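Local coordinates for Mll5499 protein (Mesorhizobium loti, PDB 3BDE) that is of unknown function but belongs to the Dabb (stress responsive A/B barrel) family and forms a homodimer with a ferredoxin-like fold in each subunit, at residues M76-D80 with Q81-T85; H93-F96 with V97-R100. All coordinates share one frame; numbering follows the deposited sequence.

How the contacts relate
Both contacts are local and lie in the second half of the ferredoxin-like fold. Contact 1 comes first along the chain. It joins the end of strand 72-78 to the start of helix 81-88. Contact 2 follows entirely inside the next helix, 91-104, which leads on to strand 105-115. The centres are about 18 Å apart, and the nearest atoms stay about 7 Å from each other without touching. Y87, between them in sequence, meets F78 of contact 1 and H93 of contact 2 with its ring. Both lie on the helical connection that carries the chain from strand 72-78 to strand 105-115, with contact 2 also facing helix 36-50.

Contact 1 of 2, residues M76-D80 with Q81-T85; sequences MEFAD and QAAYT. With EDO (1,2-ethanediol), chain E.
An N-cap opens helix 81-88 just after strand 72-78, across the two loop residues A79 and D80. The capping residue is D80, and its OD1 accepts from A83 N at 3.0 Å with an N-H...O angle of 164°. The NH meets this oxygen nearly along its C-O bond. CG of D80 sits between the backbone N and the carbonyl carbon (chi1 56°), which brings OD1 within reach of A83 N. The backbone O of D80 accepts from Y84 N at 3.2 Å, in the carbonyl plane. One residue thus holds two NH groups of the new helix.

Beside the cap, F78 from the strand end packs against the same turn. CA of Y84 lies over one face of the F78 ring, 3.9 Å from its centroid, in a CH-pi contact. The two rings are nearly parallel, with planes at 19°, but slid so far apart that they barely overlap. They touch where F78 CE2 meets Y84 CD1 at 3.5 Å. The hydroxyl of Y84 is hydrogen-bonded to OD2 of D112. A83 CB packs against F78 CB at 4.1 Å.

A 1,2-ethanediol, probably from the crystallisation liquor, lies with C2 over the centre of one Y84 face. Q81 NE2 donates to T85 OG1 at 3.0 Å, close to the amide plane. T85 OG1 is also hydrogen-bonded to the diol O1, while Q81 NE2 gives its O2 a weak bond.

The cap gives A83 N, in the first turn of the helix, a side-chain acceptor. A negative D80 there would probably also suit the helix dipole, while F78 ties the turn to the sheet.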
loop_
_atom_site.group_PDB
_atom_site.type_symbol
_atom_site.label_atom_id
_atom_site.label_comp_id
_atom_site.label_asym_id
_atom_site.label_seq_id
_atom_site.Cartn_x
_atom_site.Cartn_y
_atom_site.Cartn_z
HETATM N N MSE A 76 -2.878 -4.298 7.176
HETATM C CA MSE A 76 -2.905 -4.482 8.645
HETATM C C MSE A 76 -1.552 -4.048 9.195
HETATM O O MSE A 76 -0.554 -4.001 8.469
HETATM C CB MSE A 76 -3.219 -5.947 9.002
HETATM C CG MSE A 76 -2.107 -6.928 8.656
HETATM SE SE MSE A 76 -2.748 -8.719 8.357
HETATM C CE MSE A 76 -3.503 -8.527 6.557
ATOM N N GLU A 77 -1.497 -3.876 10.507
ATOM C CA GLU A 77 -0.274 -3.453 11.189
ATOM C C GLU A 77 0.066 -4.390 12.343
ATOM O O GLU A 77 -0.834 -4.911 13.023
ATOM C CB GLU A 77 -0.431 -2.036 11.695
ATOM C CG GLU A 77 -0.564 -1.038 10.511
ATOM C CD GLU A 77 -0.692 0.403 10.940
ATOM O OE1 GLU A 77 -0.584 0.726 12.133
ATOM O OE2 GLU A 77 -0.911 1.235 10.058
ATOM N N PHE A 78 1.365 -4.591 12.514
ATOM C CA PHE A 78 1.942 -5.420 13.582
ATOM C C PHE A 78 2.884 -4.532 14.383
ATOM O O PHE A 78 3.529 -3.626 13.830
ATOM C CB PHE A 78 2.703 -6.630 13.003
ATOM C CG PHE A 78 1.829 -7.552 12.236
ATOM C CD1 PHE A 78 0.986 -8.428 12.907
ATOM C CD2 PHE A 78 1.809 -7.523 10.838
ATOM C CE1 PHE A 78 0.168 -9.271 12.241
ATOM C CE2 PHE A 78 0.959 -8.353 10.153
ATOM C CZ PHE A 78 0.139 -9.233 10.855
ATOM N N ALA A 79 2.925 -4.762 15.702
ATOM C CA ALA A 79 3.802 -4.019 16.600
ATOM C C ALA A 79 5.280 -4.175 16.215
ATOM O O ALA A 79 6.050 -3.222 16.329
ATOM C CB ALA A 79 3.602 -4.464 18.057
ATOM N N ASP A 80 5.659 -5.369 15.749
ATOM C CA ASP A 80 7.045 -5.672 15.370
ATOM C C ASP A 80 7.141 -6.911 14.492
ATOM O O ASP A 80 6.129 -7.541 14.224
ATOM C CB ASP A 80 7.936 -5.804 16.622
ATOM C CG ASP A 80 7.435 -6.828 17.617
ATOM O OD1 ASP A 80 6.575 -7.649 17.293
ATOM O OD2 ASP A 80 7.941 -6.832 18.753
ATOM N N GLN A 81 8.346 -7.244 14.028
ATOM C CA GLN A 81 8.505 -8.426 13.179
ATOM C C GLN A 81 8.069 -9.715 13.889
ATOM O O GLN A 81 7.523 -10.596 13.234
ATOM C CB GLN A 81 9.960 -8.537 12.667
ATOM C CG GLN A 81 10.232 -9.740 11.772
ATOM C CD GLN A 81 9.439 -9.724 10.486
ATOM O OE1 GLN A 81 9.612 -8.825 9.665
ATOM N NE2 GLN A 81 8.603 -10.745 10.278
ATOM N N ALA A 82 8.321 -9.837 15.216
ATOM C CA ALA A 82 7.898 -11.030 15.989
ATOM C C ALA A 82 6.391 -11.260 15.835
ATOM O O ALA A 82 5.985 -12.351 15.519
ATOM C CB ALA A 82 8.253 -10.918 17.454
ATOM N N ALA A 83 5.579 -10.206 16.015
ATOM C CA ALA A 83 4.123 -10.304 15.854
ATOM C C ALA A 83 3.734 -10.701 14.438
ATOM O O ALA A 83 2.780 -11.455 14.241
ATOM C CB ALA A 83 3.420 -9.006 16.251
ATOM N N TYR A 84 4.470 -10.184 13.452
ATOM C CA TYR A 84 4.210 -10.478 12.034
ATOM C C TYR A 84 4.459 -11.971 11.770
ATOM O O TYR A 84 3.621 -12.669 11.212
ATOM C CB TYR A 84 5.038 -9.515 11.161
ATOM C CG TYR A 84 4.902 -9.604 9.654
ATOM C CD1 TYR A 84 3.747 -10.145 9.038
ATOM C CD2 TYR A 84 5.890 -9.063 8.828
ATOM C CE1 TYR A 84 3.614 -10.214 7.657
ATOM C CE2 TYR A 84 5.764 -9.133 7.393
ATOM C CZ TYR A 84 4.605 -9.697 6.837
ATOM O OH TYR A 84 4.418 -9.795 5.486
ATOM N N THR A 85 5.607 -12.466 12.205
ATOM C CA THR A 85 5.953 -13.876 12.052
ATOM C C THR A 85 4.942 -14.804 12.765
ATOM O O THR A 85 4.588 -15.838 12.227
ATOM C CB THR A 85 7.408 -14.105 12.511
ATOM O OG1 THR A 85 8.273 -13.390 11.614
ATOM C CG2 THR A 85 7.776 -15.583 12.514
HETATM C C1 EDO E . 6.740 -13.905 8.245
HETATM O O1 EDO E . 7.908 -14.095 9.047
HETATM C C2 EDO E . 6.559 -12.424 7.974
HETATM O O2 EDO E . 7.770 -11.889 7.396
#

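Contact 2 of 2, residues H93-F96 with V97-R100; sequences HVAF and VRDR. With EDO (1,2-ethanediol), chain H; EDO (1,2-ethanediol), chain D.
V97 CG2 lies over one face of the H93 ring, one turn along helix 91-104, in a CH-pi contact 3.8 Å from the ring centroid. The methyl is offset toward the rim, and the two side chains run at a slant to each other. At the ring edge, H93 NE2 is hydrogen-bonded to O1 of a 1,2-ethanediol at 2.9 Å. ND1 is hydrogen-bonded to the backbone O of N88, so both ring nitrogens have partners.

F96 and R100 cross at about a right angle, with ring and guanidinium planes 56° apart. CB of R100 reaches F96 CE1 at 3.6 Å. R100 N, in a wider pi-type turn, meets F96 O at 2.9 Å from above the carbonyl plane. The R100 chain then bends and leads its guanidinium away, to salt bridges with E104 and D44. F96 itself packs on A45 and L49 of helix 36-50.

R98 turns back, one guanidinium face over A95 CA. It grips D99 side-on: NE meets OD1 at 2.9 Å and NH2 meets OD2 at 3.1 Å. D99 OD1 lies close to the guanidinium plane, but NE meets it from above the carboxylate plane.

This side-on, two-nitrogen salt bridge probably offsets both charges on this exposed side, while F96 is buried against the neighbouring helix.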
loop_
_atom_site.group_PDB
_atom_site.type_symbol
_atom_site.label_atom_id
_atom_site.label_comp_id
_atom_site.label_asym_id
_atom_site.label_seq_id
_atom_site.Cartn_x
_atom_site.Cartn_y
_atom_site.Cartn_z
ATOM N N HIS A 93 -4.044 -18.741 10.035
ATOM C CA HIS A 93 -3.480 -18.088 8.849
ATOM C C HIS A 93 -2.967 -19.148 7.866
ATOM O O HIS A 93 -3.214 -19.071 6.684
ATOM C CB HIS A 93 -2.365 -17.122 9.214
ATOM C CG HIS A 93 -1.775 -16.434 8.028
ATOM N ND1 HIS A 93 -0.513 -16.724 7.550
ATOM C CD2 HIS A 93 -2.318 -15.553 7.154
ATOM C CE1 HIS A 93 -0.288 -16.009 6.464
ATOM N NE2 HIS A 93 -1.363 -15.276 6.209
ATOM N N VAL A 94 -2.246 -20.139 8.393
ATOM C CA VAL A 94 -1.784 -21.278 7.577
ATOM C C VAL A 94 -2.941 -21.982 6.818
ATOM O O VAL A 94 -2.832 -22.249 5.621
ATOM C CB VAL A 94 -0.984 -22.291 8.449
ATOM C CG1 VAL A 94 -0.576 -23.507 7.659
ATOM C CG2 VAL A 94 0.260 -21.591 8.997
ATOM N N ALA A 95 -4.043 -22.232 7.518
ATOM C CA ALA A 95 -5.234 -22.875 6.955
ATOM C C ALA A 95 -5.875 -21.967 5.910
ATOM O O ALA A 95 -6.211 -22.419 4.807
ATOM C CB ALA A 95 -6.233 -23.227 8.066
ATOM N N PHE A 96 -6.006 -20.671 6.239
ATOM C CA PHE A 96 -6.560 -19.717 5.279
ATOM C C PHE A 96 -5.773 -19.661 3.965
ATOM O O PHE A 96 -6.381 -19.618 2.884
ATOM C CB PHE A 96 -6.620 -18.302 5.869
ATOM C CG PHE A 96 -7.130 -17.291 4.908
ATOM C CD1 PHE A 96 -8.493 -17.222 4.594
ATOM C CD2 PHE A 96 -6.234 -16.407 4.268
ATOM C CE1 PHE A 96 -8.953 -16.280 3.655
ATOM C CE2 PHE A 96 -6.692 -15.486 3.341
ATOM C CZ PHE A 96 -8.046 -15.415 3.038
ATOM N N VAL A 97 -4.445 -19.633 4.060
ATOM C CA VAL A 97 -3.593 -19.561 2.875
ATOM C C VAL A 97 -3.721 -20.841 2.022
ATOM O O VAL A 97 -3.885 -20.778 0.805
ATOM C CB VAL A 97 -2.124 -19.244 3.207
ATOM C CG1 VAL A 97 -1.277 -19.272 1.936
ATOM C CG2 VAL A 97 -2.008 -17.840 3.818
ATOM N N ARG A 98 -3.686 -21.988 2.683
ATOM C CA ARG A 98 -3.813 -23.258 1.995
ATOM C C ARG A 98 -5.167 -23.475 1.351
ATOM O O ARG A 98 -5.232 -23.886 0.202
ATOM C CB ARG A 98 -3.576 -24.398 2.972
ATOM C CG ARG A 98 -3.602 -25.819 2.374
ATOM C CD ARG A 98 -3.410 -26.802 3.512
ATOM N NE ARG A 98 -4.580 -26.751 4.399
ATOM C CZ ARG A 98 -4.568 -26.830 5.735
ATOM N NH1 ARG A 98 -3.442 -26.993 6.440
ATOM N NH2 ARG A 98 -5.736 -26.723 6.385
ATOM N N ASP A 99 -6.225 -23.212 2.105
ATOM C CA ASP A 99 -7.594 -23.545 1.725
ATOM C C ASP A 99 -8.388 -22.493 0.978
ATOM O O ASP A 99 -9.344 -22.851 0.267
ATOM C CB ASP A 99 -8.372 -23.968 2.969
ATOM C CG ASP A 99 -7.776 -25.199 3.655
ATOM O OD1 ASP A 99 -7.050 -25.971 3.017
ATOM O OD2 ASP A 99 -8.081 -25.418 4.834
ATOM N N ARG A 100 -8.009 -21.219 1.135
ATOM C CA ARG A 100 -8.708 -20.114 0.481
ATOM C C ARG A 100 -7.839 -19.286 -0.433
ATOM O O ARG A 100 -8.211 -19.071 -1.589
ATOM C CB ARG A 100 -9.336 -19.206 1.527
ATOM C CG ARG A 100 -10.238 -19.916 2.540
ATOM C CD ARG A 100 -11.453 -20.590 1.930
ATOM N NE ARG A 100 -12.448 -19.639 1.412
ATOM C CZ ARG A 100 -13.417 -19.071 2.126
ATOM N NH1 ARG A 100 -13.503 -19.237 3.427
ATOM N NH2 ARG A 100 -14.272 -18.275 1.516
HETATM C C1 EDO H . -10.224 -27.205 0.731
HETATM O O1 EDO H . -8.957 -26.686 1.142
HETATM C C2 EDO H . -11.308 -26.212 1.040
HETATM O O2 EDO H . -10.996 -24.927 0.477
HETATM C C1 EDO D . -3.272 -13.108 3.857
HETATM O O1 EDO D . -2.322 -14.171 3.749
HETATM C C2 EDO D . -2.557 -11.781 4.023
HETATM O O2 EDO D . -1.761 -11.873 5.204
#